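Glucosamine--fructose-6-phosphate aminotransferase [isomerizing] (Francisella tularensis subsp. tularensis, PDB 3TBF) catalyses the formation of glucosamine 6-phosphate from fructose 6-phosphate and glutamine, its C-terminal part of two SIS domains probably carrying the sugar-isomerising activity. Local coordinates at residues Q170-A175 and A336-T341; I307-K312 and I342-L347; I38-F43 and E49-T54; Y74-E77 and P83-V86. All coordinates share one frame; numbering follows the deposited sequence.

How the interactions relate
Interactions 1 and 2 are buried and share helix 335-355. Interaction 1 uses its first turns to join the two SIS domains; interaction 2 uses the next turn to cover the sheet of the second. They touch where the Phe-340 ring packs on the backbone of strand 305-311. Interaction 4 lies in the first SIS domain and meets interaction 1 through Trp-75. Interaction 3 is the most peripheral, partly buried and about 23 Å from the chain centre, measured centre to centre. Interactions 1, 2 and 3 are apolar across their segments. Interaction 4 adds a carboxylate hydrogen bond, and this glutamate also reaches the second subunit.

Interaction 1: Q170-A175 and A336-T341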
loop_
_atom_site.group_PDB
_atom_site.type_symbol
_atom_site.label_atom_id
_atom_site.label_comp_id
_atom_site.label_asym_id
_atom_site.label_seq_id
_atom_site.Cartn_x
_atom_site.Cartn_y
_atom_site.Cartn_z
ATOM N N GLN A 170 -4.681 18.704 6.415
ATOM C CA GLN A 170 -4.172 17.575 7.210
ATOM C C GLN A 170 -2.681 17.430 7.039
ATOM O O GLN A 170 -1.965 17.252 8.016
ATOM C CB GLN A 170 -4.891 16.290 6.907
ATOM C CG GLN A 170 -6.316 16.273 7.445
ATOM C CD GLN A 170 -7.159 15.205 6.765
ATOM O OE1 GLN A 170 -6.657 14.447 5.944
ATOM N NE2 GLN A 170 -8.426 15.111 7.138
ATOM N N LEU A 171 -2.190 17.571 5.823
ATOM C CA LEU A 171 -0.749 17.606 5.597
ATOM C C LEU A 171 -0.077 18.706 6.411
ATOM O O LEU A 171 0.886 18.485 7.095
ATOM C CB LEU A 171 -0.459 17.837 4.130
ATOM C CG LEU A 171 -0.142 16.688 3.124
ATOM C CD1 LEU A 171 -0.238 15.292 3.654
ATOM C CD2 LEU A 171 -0.951 16.840 1.867
ATOM N N VAL A 172 -0.591 19.912 6.357
ATOM C CA VAL A 172 0.036 20.973 7.089
ATOM C C VAL A 172 0.037 20.676 8.600
ATOM O O VAL A 172 1.063 20.837 9.256
ATOM C CB VAL A 172 -0.614 22.334 6.765
ATOM C CG1 VAL A 172 -0.216 23.394 7.758
ATOM C CG2 VAL A 172 -0.207 22.799 5.396
ATOM N N ALA A 173 -1.087 20.211 9.154
ATOM C CA ALA A 173 -1.114 19.879 10.575
ATOM C C ALA A 173 -0.032 18.849 10.898
ATOM O O ALA A 173 0.623 18.928 11.943
ATOM C CB ALA A 173 -2.485 19.381 10.978
ATOM N N LEU A 174 0.134 17.849 10.033
ATOM C CA LEU A 174 1.107 16.786 10.294
ATOM C C LEU A 174 2.524 17.318 10.236
ATOM O O LEU A 174 3.355 16.841 10.984
ATOM C CB LEU A 174 0.921 15.611 9.331
ATOM C CG LEU A 174 -0.261 14.666 9.645
ATOM C CD1 LEU A 174 -0.789 13.913 8.394
ATOM C CD2 LEU A 174 0.073 13.684 10.732
ATOM N N ALA A 175 2.797 18.291 9.355
ATOM C CA ALA A 175 4.100 18.968 9.297
ATOM C C ALA A 175 4.396 19.728 10.566
ATOM O O ALA A 175 5.529 19.718 11.034
ATOM C CB ALA A 175 4.179 19.976 8.141
ATOM N N ALA A 336 6.418 21.058 -0.825
ATOM C CA ALA A 336 6.190 20.521 -2.163
ATOM C C ALA A 336 5.091 19.501 -2.198
ATOM O O ALA A 336 4.295 19.498 -3.120
ATOM C CB ALA A 336 7.496 19.993 -2.815
ATOM N N PRO A 337 4.989 18.645 -1.183
ATOM C CA PRO A 337 3.863 17.701 -1.236
ATOM C C PRO A 337 2.474 18.350 -1.297
ATOM O O PRO A 337 1.575 17.872 -2.002
ATOM C CB PRO A 337 4.015 16.912 0.071
ATOM C CG PRO A 337 5.561 16.941 0.286
ATOM C CD PRO A 337 5.900 18.371 -0.056
ATOM N N VAL A 338 2.297 19.425 -0.540
ATOM C CA VAL A 338 1.077 20.204 -0.589
ATOM C C VAL A 338 0.935 20.914 -1.952
ATOM O O VAL A 338 -0.104 20.834 -2.569
ATOM C CB VAL A 338 1.050 21.277 0.522
ATOM C CG1 VAL A 338 -0.247 22.089 0.423
ATOM C CG2 VAL A 338 1.231 20.657 1.897
ATOM N N VAL A 339 1.980 21.599 -2.409
ATOM C CA VAL A 339 1.882 22.362 -3.657
ATOM C C VAL A 339 1.553 21.465 -4.860
ATOM O O VAL A 339 0.675 21.765 -5.667
ATOM C CB VAL A 339 3.107 23.196 -3.900
ATOM C CG1 VAL A 339 3.021 23.982 -5.269
ATOM C CG2 VAL A 339 3.296 24.209 -2.739
ATOM N N PHE A 340 2.163 20.296 -4.918
ATOM C CA PHE A 340 1.976 19.465 -6.082
ATOM C C PHE A 340 0.605 18.833 -6.052
ATOM O O PHE A 340 0.186 18.336 -7.098
ATOM C CB PHE A 340 3.034 18.406 -6.146
ATOM C CG PHE A 340 4.267 18.849 -6.804
ATOM C CD1 PHE A 340 4.232 19.261 -8.132
ATOM C CD2 PHE A 340 5.473 18.804 -6.147
ATOM C CE1 PHE A 340 5.377 19.649 -8.776
ATOM C CE2 PHE A 340 6.607 19.193 -6.777
ATOM C CZ PHE A 340 6.571 19.633 -8.098
ATOM N N THR A 341 -0.063 18.800 -4.884
ATOM C CA THR A 341 -1.428 18.288 -4.795
ATOM C C THR A 341 -2.423 19.112 -5.591
ATOM O O THR A 341 -3.338 18.566 -6.203
ATOM C CB THR A 341 -1.938 18.176 -3.328
ATOM O OG1 THR A 341 -1.144 17.227 -2.636
ATOM C CG2 THR A 341 -3.317 17.615 -3.243
#
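Apolar contact between Leu-171, Val-172 and Val-338 joins the two helices. The CG2 methyl of Val-338 is the shared point. It lies 4.0 Å from CB of Leu-171 and 4.3 Å from CG2 of Val-172, so one methyl meets both neighbours. In Val-338 the other methyl, CG1, is anti to the backbone N (chi1 179°). That places CG2 beside the backbone N, on the side that meets helix 165-184. Leu-171 contributes the base of its side chain more than its tips: CB makes the closest approach, and CD2 of Leu-171 stays 4.4 Å from CG2 of Val-338. The backbones come near each other here, with 7.0 Å between CA of Leu-171 and CA of Val-338.

Helix 165-184 belongs to the first SIS domain and helix 335-355 to the second, so this is a helix-to-helix contact between the two domains, close to the centre of the chain. Ile-203 of helix 203-211 touches both Val-172 and Val-338. On the first-domain side Leu-171 also packs on Ala-68 and Thr-71 of helix 63-80.

No hydrogen bond passes from one segment to the other. The hydroxyl OG1 of Thr-341 turns back to the carbonyl O of Pro-337 at 2.9 Å. It lies in the carbonyl plane, with a C=O...donor angle of 154°. The bond ties the buried hydroxyl to its own helix. In helix 165-184, OE1 of the buried Gln-170 is hydrogen-bonded to OG of Ser-65, outside both segments.

Interaction 2: I307-K312 and I342-L347; sequences ILFVDK and IPLQLL
Carbonyl O of Pro-343 accepts a hydrogen bond from N of Leu-347 at 2.9 Å, and this bond belongs to the helix that lies against Phe-309. The contact is a strand-to-helix layer of the second SIS domain, an alpha/beta fold with a five-stranded parallel sheet. Strand 305-311 is an inner strand of that sheet, and helix 335-355 covers one of its faces. No hydrogen bond crosses between the two segments.

Phe-309 carries the contact. Pro-343 sits over one face of its ring in a CH-pi contact. CB of Pro-343 is 3.8 Å from the ring centroid and only 13° off the ring normal, so it lies almost directly above the centre. The flat side of the ring thus rests against CB of Pro-343. As a proline, residue 343 has no N-H to give to the turn before, and the helix is kinked here.

The CD2 methyl of Leu-344 reaches the same ring. CB of Leu-344 is directed past the strand, yet its CD2 methyl still meets the ring. With chi1 at -57°, CG of Leu-344 lies beside the backbone N, and this carries the methyl across.

Around the contact, Ile-217 of helix 214-221 touches Pro-343 and Leu-347. Val-280 and Val-282 of the adjacent strand 278-283 pack on Phe-309 and Leu-344 respectively. The CD2 methyl of Leu-344 approaches the ring obliquely and lies 3.7 Å from CE2 of Phe-309.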
loop_
_atom_site.group_PDB
_atom_site.type_symbol
_atom_site.label_atom_id
_atom_site.label_comp_id
_atom_site.label_asym_id
_atom_site.label_seq_id
_atom_site.Cartn_x
_atom_site.Cartn_y
_atom_site.Cartn_z
ATOM N N ILE A 307 2.263 13.407 -18.841
ATOM C CA ILE A 307 1.723 14.682 -18.370
ATOM C C ILE A 307 2.393 14.961 -17.053
ATOM O O ILE A 307 2.136 14.259 -16.045
ATOM C CB ILE A 307 0.227 14.570 -18.162
ATOM C CG1 ILE A 307 -0.450 14.290 -19.508
ATOM C CG2 ILE A 307 -0.299 15.798 -17.572
ATOM C CD1 ILE A 307 -1.853 13.827 -19.363
ATOM N N LEU A 308 3.291 15.946 -17.061
ATOM C CA LEU A 308 4.213 16.110 -15.957
ATOM C C LEU A 308 4.070 17.431 -15.283
ATOM O O LEU A 308 4.047 18.450 -15.932
ATOM C CB LEU A 308 5.637 15.950 -16.424
ATOM C CG LEU A 308 5.981 14.712 -17.260
ATOM C CD1 LEU A 308 7.391 14.872 -17.723
ATOM C CD2 LEU A 308 5.778 13.394 -16.505
ATOM N N PHE A 309 3.990 17.390 -13.959
ATOM C CA PHE A 309 4.022 18.537 -13.140
ATOM C C PHE A 309 5.343 18.557 -12.427
ATOM O O PHE A 309 5.695 17.686 -11.649
ATOM C CB PHE A 309 2.896 18.474 -12.141
ATOM C CG PHE A 309 1.545 18.469 -12.767
ATOM C CD1 PHE A 309 1.042 19.592 -13.379
ATOM C CD2 PHE A 309 0.785 17.350 -12.749
ATOM C CE1 PHE A 309 -0.211 19.590 -13.971
ATOM C CE2 PHE A 309 -0.473 17.352 -13.328
ATOM C CZ PHE A 309 -0.952 18.493 -13.955
ATOM N N VAL A 310 6.077 19.602 -12.671
ATOM C CA VAL A 310 7.508 19.608 -12.508
ATOM C C VAL A 310 7.870 20.873 -11.776
ATOM O O VAL A 310 7.249 21.872 -11.986
ATOM C CB VAL A 310 8.087 19.577 -13.952
ATOM C CG1 VAL A 310 9.342 20.451 -14.110
ATOM C CG2 VAL A 310 8.195 18.139 -14.471
ATOM N N ASP A 311 8.853 20.829 -10.892
ATOM C CA ASP A 311 9.335 22.038 -10.217
ATOM C C ASP A 311 10.200 22.795 -11.214
ATOM O O ASP A 311 10.955 22.158 -11.976
ATOM C CB ASP A 311 10.158 21.709 -8.972
ATOM C CG ASP A 311 10.600 22.956 -8.204
ATOM O OD1 ASP A 311 11.507 23.699 -8.661
ATOM O OD2 ASP A 311 10.025 23.220 -7.128
ATOM N N LYS A 312 10.094 24.123 -11.211
ATOM C CA LYS A 312 10.792 24.979 -12.199
ATOM C C LYS A 312 12.295 24.708 -12.214
ATOM O O LYS A 312 12.888 24.686 -13.270
ATOM C CB LYS A 312 10.565 26.473 -11.929
ATOM C CG LYS A 312 9.065 26.955 -12.051
ATOM C CD LYS A 312 8.931 28.460 -11.749
ATOM C CE LYS A 312 7.953 29.217 -12.690
ATOM N NZ LYS A 312 7.608 30.616 -12.119
ATOM N N ILE A 342 -2.214 20.431 -5.636
ATOM C CA ILE A 342 -3.173 21.323 -6.216
ATOM C C ILE A 342 -3.480 21.030 -7.707
ATOM O O ILE A 342 -4.631 20.969 -8.091
ATOM C CB ILE A 342 -2.727 22.764 -6.039
ATOM C CG1 ILE A 342 -2.439 23.141 -4.554
ATOM C CG2 ILE A 342 -3.737 23.701 -6.617
ATOM C CD1 ILE A 342 -3.452 22.763 -3.469
ATOM N N PRO A 343 -2.454 20.883 -8.546
ATOM C CA PRO A 343 -2.664 20.588 -9.925
ATOM C C PRO A 343 -3.435 19.308 -10.106
ATOM O O PRO A 343 -4.196 19.175 -11.064
ATOM C CB PRO A 343 -1.220 20.371 -10.481
ATOM C CG PRO A 343 -0.272 20.900 -9.496
ATOM C CD PRO A 343 -1.040 21.259 -8.267
ATOM N N LEU A 344 -3.202 18.339 -9.222
ATOM C CA LEU A 344 -3.832 17.077 -9.352
ATOM C C LEU A 344 -5.299 17.252 -8.984
ATOM O O LEU A 344 -6.180 16.610 -9.558
ATOM C CB LEU A 344 -3.112 16.073 -8.476
ATOM C CG LEU A 344 -1.602 15.870 -8.728
ATOM C CD1 LEU A 344 -1.036 14.686 -7.898
ATOM C CD2 LEU A 344 -1.329 15.640 -10.215
ATOM N N GLN A 345 -5.605 18.147 -8.057
ATOM C CA GLN A 345 -7.021 18.361 -7.714
ATOM C C GLN A 345 -7.683 19.035 -8.880
ATOM O O GLN A 345 -8.804 18.697 -9.210
ATOM C CB GLN A 345 -7.214 19.226 -6.490
ATOM C CG GLN A 345 -6.522 18.745 -5.288
ATOM C CD GLN A 345 -6.452 19.786 -4.200
ATOM O OE1 GLN A 345 -6.269 20.989 -4.454
ATOM N NE2 GLN A 345 -6.635 19.332 -2.964
ATOM N N LEU A 346 -7.000 19.999 -9.493
ATOM C CA LEU A 346 -7.573 20.734 -10.617
ATOM C C LEU A 346 -7.785 19.814 -11.821
ATOM O O LEU A 346 -8.779 19.909 -12.539
ATOM C CB LEU A 346 -6.693 21.908 -10.986
ATOM C CG LEU A 346 -6.727 23.134 -10.051
ATOM C CD1 LEU A 346 -5.758 24.262 -10.494
ATOM C CD2 LEU A 346 -8.087 23.730 -9.963
ATOM N N LEU A 347 -6.883 18.878 -11.996
ATOM C CA LEU A 347 -6.983 17.938 -13.065
ATOM C C LEU A 347 -8.221 17.144 -12.894
ATOM O O LEU A 347 -8.958 16.905 -13.857
ATOM C CB LEU A 347 -5.787 17.007 -13.072
ATOM C CG LEU A 347 -5.741 16.008 -14.271
ATOM C CD1 LEU A 347 -5.812 16.704 -15.649
ATOM C CD2 LEU A 347 -4.527 15.084 -14.189
#

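Interaction 3: I38-F43 and E49-T54; sequences ISLDSF and ELFEKT
Two torsions bring Leu-40 and Phe-51 together. In Leu-40 CG lies roughly anti to the backbone N (chi1 -159°); this swings CD1 of Leu-40 across to the Phe-51 ring. In Phe-51 CG lies beside its own N (chi1 -67°), which sets the ring between the helix and the pair Leu-40 and Phe-43. One edge of the Phe-51 ring then takes both partners, near the ring plane. CD1 of Leu-40 is 4.4 Å from CD2 of Phe-51. CD2 of Phe-43 is likewise 4.4 Å from CE2 of Phe-51, and the Phe-43 ring is met obliquely. These are loose van der Waals contacts.

The contact lies at the edge of the first SIS domain, where the loop after strand 37-38 passes close to helix 47-52. Phe-51 also packs on Leu-104 and Ile-149 of the sheet and on Ile-181 of helix 165-184, which Leu-40 reaches at Val-180 and Leu-184.

Local bonds hold each segment. OG of Ser-42 bonds to O of Ser-39 at 3.0 Å, and N of Phe-43 to O of Leu-40 at 3.0 Å. In segment 49-54, OG1 of Thr-54 bonds to O of Leu-50 at 2.8 Å. NZ of Lys-53 forms a salt bridge to OE2 of Glu-49 at 2.7 Å.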
loop_
_atom_site.group_PDB
_atom_site.type_symbol
_atom_site.label_atom_id
_atom_site.label_comp_id
_atom_site.label_asym_id
_atom_site.label_seq_id
_atom_site.Cartn_x
_atom_site.Cartn_y
_atom_site.Cartn_z
ATOM N N ILE A 38 6.441 28.069 16.094
ATOM C CA ILE A 38 5.640 26.927 16.476
ATOM C C ILE A 38 5.775 26.737 17.958
ATOM O O ILE A 38 6.882 26.750 18.484
ATOM C CB ILE A 38 6.001 25.641 15.727
ATOM C CG1 ILE A 38 5.492 25.750 14.293
ATOM C CG2 ILE A 38 5.301 24.489 16.345
ATOM C CD1 ILE A 38 6.000 24.731 13.383
ATOM N N SER A 39 4.621 26.617 18.609
ATOM C CA SER A 39 4.564 26.625 20.051
ATOM C C SER A 39 3.844 25.411 20.627
ATOM O O SER A 39 2.742 25.050 20.217
ATOM C CB SER A 39 3.884 27.906 20.551
ATOM O OG SER A 39 3.808 27.936 21.972
ATOM N N LEU A 40 4.475 24.827 21.630
ATOM C CA LEU A 40 3.894 23.718 22.367
ATOM C C LEU A 40 2.713 24.210 23.236
ATOM O O LEU A 40 1.766 23.461 23.461
ATOM C CB LEU A 40 4.982 23.048 23.219
ATOM C CG LEU A 40 4.697 21.620 23.649
ATOM C CD1 LEU A 40 4.505 20.760 22.401
ATOM C CD2 LEU A 40 5.822 21.083 24.559
ATOM N N ASP A 41 2.784 25.473 23.689
ATOM C CA ASP A 41 1.708 26.125 24.483
ATOM C C ASP A 41 0.381 26.263 23.760
ATOM O O ASP A 41 -0.632 26.461 24.405
ATOM C CB ASP A 41 2.120 27.531 24.930
ATOM C CG ASP A 41 3.352 27.522 25.840
ATOM O OD1 ASP A 41 3.616 26.469 26.485
ATOM O OD2 ASP A 41 4.056 28.571 25.900
ATOM N N SER A 42 0.377 26.182 22.436
ATOM C CA SER A 42 -0.881 26.208 21.688
ATOM C C SER A 42 -1.631 24.872 21.744
ATOM O O SER A 42 -2.805 24.816 21.399
ATOM C CB SER A 42 -0.626 26.566 20.229
ATOM O OG SER A 42 -0.152 25.429 19.524
ATOM N N PHE A 43 -0.936 23.802 22.132
ATOM C CA PHE A 43 -1.539 22.480 22.264
ATOM C C PHE A 43 -2.200 22.338 23.625
ATOM O O PHE A 43 -2.006 23.158 24.520
ATOM C CB PHE A 43 -0.489 21.375 22.113
ATOM C CG PHE A 43 -0.069 21.121 20.695
ATOM C CD1 PHE A 43 0.723 22.031 20.020
ATOM C CD2 PHE A 43 -0.458 19.947 20.039
ATOM C CE1 PHE A 43 1.115 21.798 18.710
ATOM C CE2 PHE A 43 -0.067 19.697 18.715
ATOM C CZ PHE A 43 0.719 20.623 18.052
ATOM N N GLU A 49 3.602 15.914 27.977
ATOM C CA GLU A 49 3.953 14.725 28.734
ATOM C C GLU A 49 3.773 13.513 27.819
ATOM O O GLU A 49 4.591 12.620 27.763
ATOM C CB GLU A 49 3.075 14.645 29.981
ATOM C CG GLU A 49 3.092 13.314 30.710
ATOM C CD GLU A 49 1.687 12.882 31.207
ATOM O OE1 GLU A 49 1.002 13.725 31.860
ATOM O OE2 GLU A 49 1.280 11.705 30.956
ATOM N N LEU A 50 2.703 13.537 27.054
ATOM C CA LEU A 50 2.358 12.457 26.151
ATOM C C LEU A 50 3.397 12.302 25.016
ATOM O O LEU A 50 3.726 11.196 24.580
ATOM C CB LEU A 50 1.005 12.799 25.580
ATOM C CG LEU A 50 0.116 11.693 25.076
ATOM C CD1 LEU A 50 -1.016 11.455 26.098
ATOM C CD2 LEU A 50 -0.437 12.124 23.730
ATOM N N PHE A 51 3.935 13.416 24.555
ATOM C CA PHE A 51 4.940 13.386 23.519
ATOM C C PHE A 51 6.315 12.973 24.068
ATOM O O PHE A 51 7.143 12.433 23.330
ATOM C CB PHE A 51 5.070 14.753 22.848
ATOM C CG PHE A 51 3.864 15.188 22.031
ATOM C CD1 PHE A 51 2.947 14.277 21.525
ATOM C CD2 PHE A 51 3.691 16.541 21.720
ATOM C CE1 PHE A 51 1.875 14.700 20.754
ATOM C CE2 PHE A 51 2.613 16.962 20.941
ATOM C CZ PHE A 51 1.715 16.033 20.452
ATOM N N GLU A 52 6.578 13.259 25.343
ATOM C CA GLU A 52 7.845 12.878 25.967
ATOM C C GLU A 52 7.884 11.377 26.106
ATOM O O GLU A 52 8.932 10.790 26.003
ATOM C CB GLU A 52 8.000 13.510 27.340
ATOM C CG GLU A 52 8.035 15.021 27.294
ATOM C CD GLU A 52 8.359 15.696 28.648
ATOM O OE1 GLU A 52 7.853 15.235 29.716
ATOM O OE2 GLU A 52 9.100 16.711 28.621
ATOM N N LYS A 53 6.735 10.759 26.323
ATOM C CA LYS A 53 6.633 9.293 26.407
ATOM C C LYS A 53 6.571 8.556 25.058
ATOM O O LYS A 53 6.685 7.351 25.023
ATOM C CB LYS A 53 5.360 8.905 27.147
ATOM C CG LYS A 53 5.211 9.412 28.565
ATOM C CD LYS A 53 3.777 9.083 29.047
ATOM C CE LYS A 53 3.518 9.493 30.525
ATOM N NZ LYS A 53 2.121 9.146 30.995
ATOM N N THR A 54 6.353 9.268 23.965
ATOM C CA THR A 54 6.121 8.664 22.674
ATOM C C THR A 54 7.405 8.186 22.111
ATOM O O THR A 54 8.369 8.944 22.085
ATOM C CB THR A 54 5.532 9.661 21.702
ATOM O OG1 THR A 54 4.224 9.993 22.145
ATOM C CG2 THR A 54 5.502 9.124 20.254
#

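Interaction 4: Y74-E77 and P83-V86; sequences YWIE and PCSV
Cys-84, Glu-77 and Ile-76 bury the most surface here. They join the helix and second strand of a beta-alpha-beta unit of the first SIS domain: strand 56-61, helix 63-80 and strand 84-88. Within the chain, strand 84-88 is an outermost strand of the parallel sheet.

Glu-77 supplies the polar link. Its OE2 accepts a hydrogen bond from backbone N of Cys-84 at 2.8 Å. The N-H...O angle is 158°, and OE2 accepts through its anti lone pair. The chain is bent at chi2 (-143°), which brings OE2 of Glu-77 up to N of Cys-84 at the start of the strand. OE2 of Glu-77 also lies 3.5 Å from CA of Pro-83. It is 3.3 Å from O of Cys-84, but both are acceptors and no bond forms. That carbonyl instead accepts a hydrogen bond from NZ of Lys-73.

The other oxygen, OE1 of Glu-77, looks to the dimer partner. It forms a salt bridge with NH1 of Arg-95 of the second subunit and a hydrogen bond with N of Val-98 of the second subunit. The arginine would probably favour the ionised carboxylate. One buried side chain thus links helix, strand and subunit interface.

Cys-84 and Ile-76 make the apolar half. Ile-76 also packs on Ile-57, and Cys-84 on Ile-59, both of strand 56-61. SG of Cys-84 is anti to the backbone N (chi1 -170°) and meets the tip of the isoleucine: SG of Cys-84 lies 3.8 Å from CD1 of Ile-76.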
loop_
_atom_site.group_PDB
_atom_site.type_symbol
_atom_site.label_atom_id
_atom_site.label_comp_id
_atom_site.label_asym_id
_atom_site.label_seq_id
_atom_site.Cartn_x
_atom_site.Cartn_y
_atom_site.Cartn_z
ATOM N N TYR A 74 7.107 10.012 6.079
ATOM C CA TYR A 74 8.424 10.331 5.540
ATOM C C TYR A 74 8.997 11.450 6.412
ATOM O O TYR A 74 10.173 11.393 6.811
ATOM C CB TYR A 74 8.338 10.764 4.080
ATOM C CG TYR A 74 8.125 9.630 3.113
ATOM C CD1 TYR A 74 6.879 9.066 2.940
ATOM C CD2 TYR A 74 9.165 9.136 2.328
ATOM C CE1 TYR A 74 6.651 7.983 2.024
ATOM C CE2 TYR A 74 8.956 8.074 1.411
ATOM C CZ TYR A 74 7.688 7.500 1.273
ATOM O OH TYR A 74 7.459 6.443 0.380
ATOM N N TRP A 75 8.158 12.449 6.730
ATOM C CA TRP A 75 8.590 13.661 7.468
ATOM C C TRP A 75 8.941 13.266 8.905
ATOM O O TRP A 75 9.958 13.689 9.426
ATOM C CB TRP A 75 7.464 14.702 7.551
ATOM C CG TRP A 75 7.088 15.349 6.310
ATOM C CD1 TRP A 75 7.895 15.603 5.244
ATOM C CD2 TRP A 75 5.815 15.942 6.005
ATOM N NE1 TRP A 75 7.196 16.302 4.278
ATOM C CE2 TRP A 75 5.925 16.538 4.729
ATOM C CE3 TRP A 75 4.611 16.027 6.680
ATOM C CZ2 TRP A 75 4.862 17.202 4.105
ATOM C CZ3 TRP A 75 3.535 16.704 6.058
ATOM C CH2 TRP A 75 3.682 17.282 4.776
ATOM N N ILE A 76 8.090 12.460 9.518
ATOM C CA ILE A 76 8.272 12.091 10.910
ATOM C C ILE A 76 9.549 11.321 11.165
ATOM O O ILE A 76 10.275 11.603 12.100
ATOM C CB ILE A 76 7.118 11.289 11.465
ATOM C CG1 ILE A 76 5.872 12.167 11.566
ATOM C CG2 ILE A 76 7.496 10.795 12.844
ATOM C CD1 ILE A 76 4.604 11.445 11.748
ATOM N N GLU A 77 9.800 10.330 10.334
ATOM C CA GLU A 77 11.013 9.561 10.430
ATOM C C GLU A 77 12.254 10.382 10.135
ATOM O O GLU A 77 13.212 10.318 10.875
ATOM C CB GLU A 77 10.891 8.331 9.523
ATOM C CG GLU A 77 9.820 7.369 10.065
ATOM C CD GLU A 77 10.133 5.861 9.915
ATOM O OE1 GLU A 77 11.119 5.506 9.191
ATOM O OE2 GLU A 77 9.363 5.065 10.549
ATOM N N PRO A 83 10.110 6.487 14.955
ATOM C CA PRO A 83 9.584 5.525 14.011
ATOM C C PRO A 83 8.048 5.678 13.842
ATOM O O PRO A 83 7.333 6.037 14.799
ATOM C CB PRO A 83 9.984 4.184 14.623
ATOM C CG PRO A 83 10.217 4.448 16.020
ATOM C CD PRO A 83 10.712 5.849 16.128
ATOM N N CYS A 84 7.554 5.432 12.631
ATOM C CA CYS A 84 6.155 5.698 12.314
ATOM C C CYS A 84 5.564 4.578 11.464
ATOM O O CYS A 84 6.200 4.133 10.496
ATOM C CB CYS A 84 6.109 6.997 11.546
ATOM S SG CYS A 84 4.468 7.652 11.285
ATOM N N SER A 85 4.383 4.080 11.814
ATOM C CA SER A 85 3.710 3.173 10.919
ATOM C C SER A 85 2.347 3.728 10.502
ATOM O O SER A 85 1.719 4.531 11.234
ATOM C CB SER A 85 3.565 1.786 11.542
ATOM O OG SER A 85 2.736 1.845 12.664
ATOM N N VAL A 86 1.902 3.366 9.306
ATOM C CA VAL A 86 0.674 3.907 8.878
ATOM C C VAL A 86 -0.210 2.799 8.422
ATOM O O VAL A 86 0.190 2.061 7.552
ATOM C CB VAL A 86 0.829 4.913 7.733
ATOM C CG1 VAL A 86 -0.544 5.473 7.428
ATOM C CG2 VAL A 86 1.733 6.075 8.136
#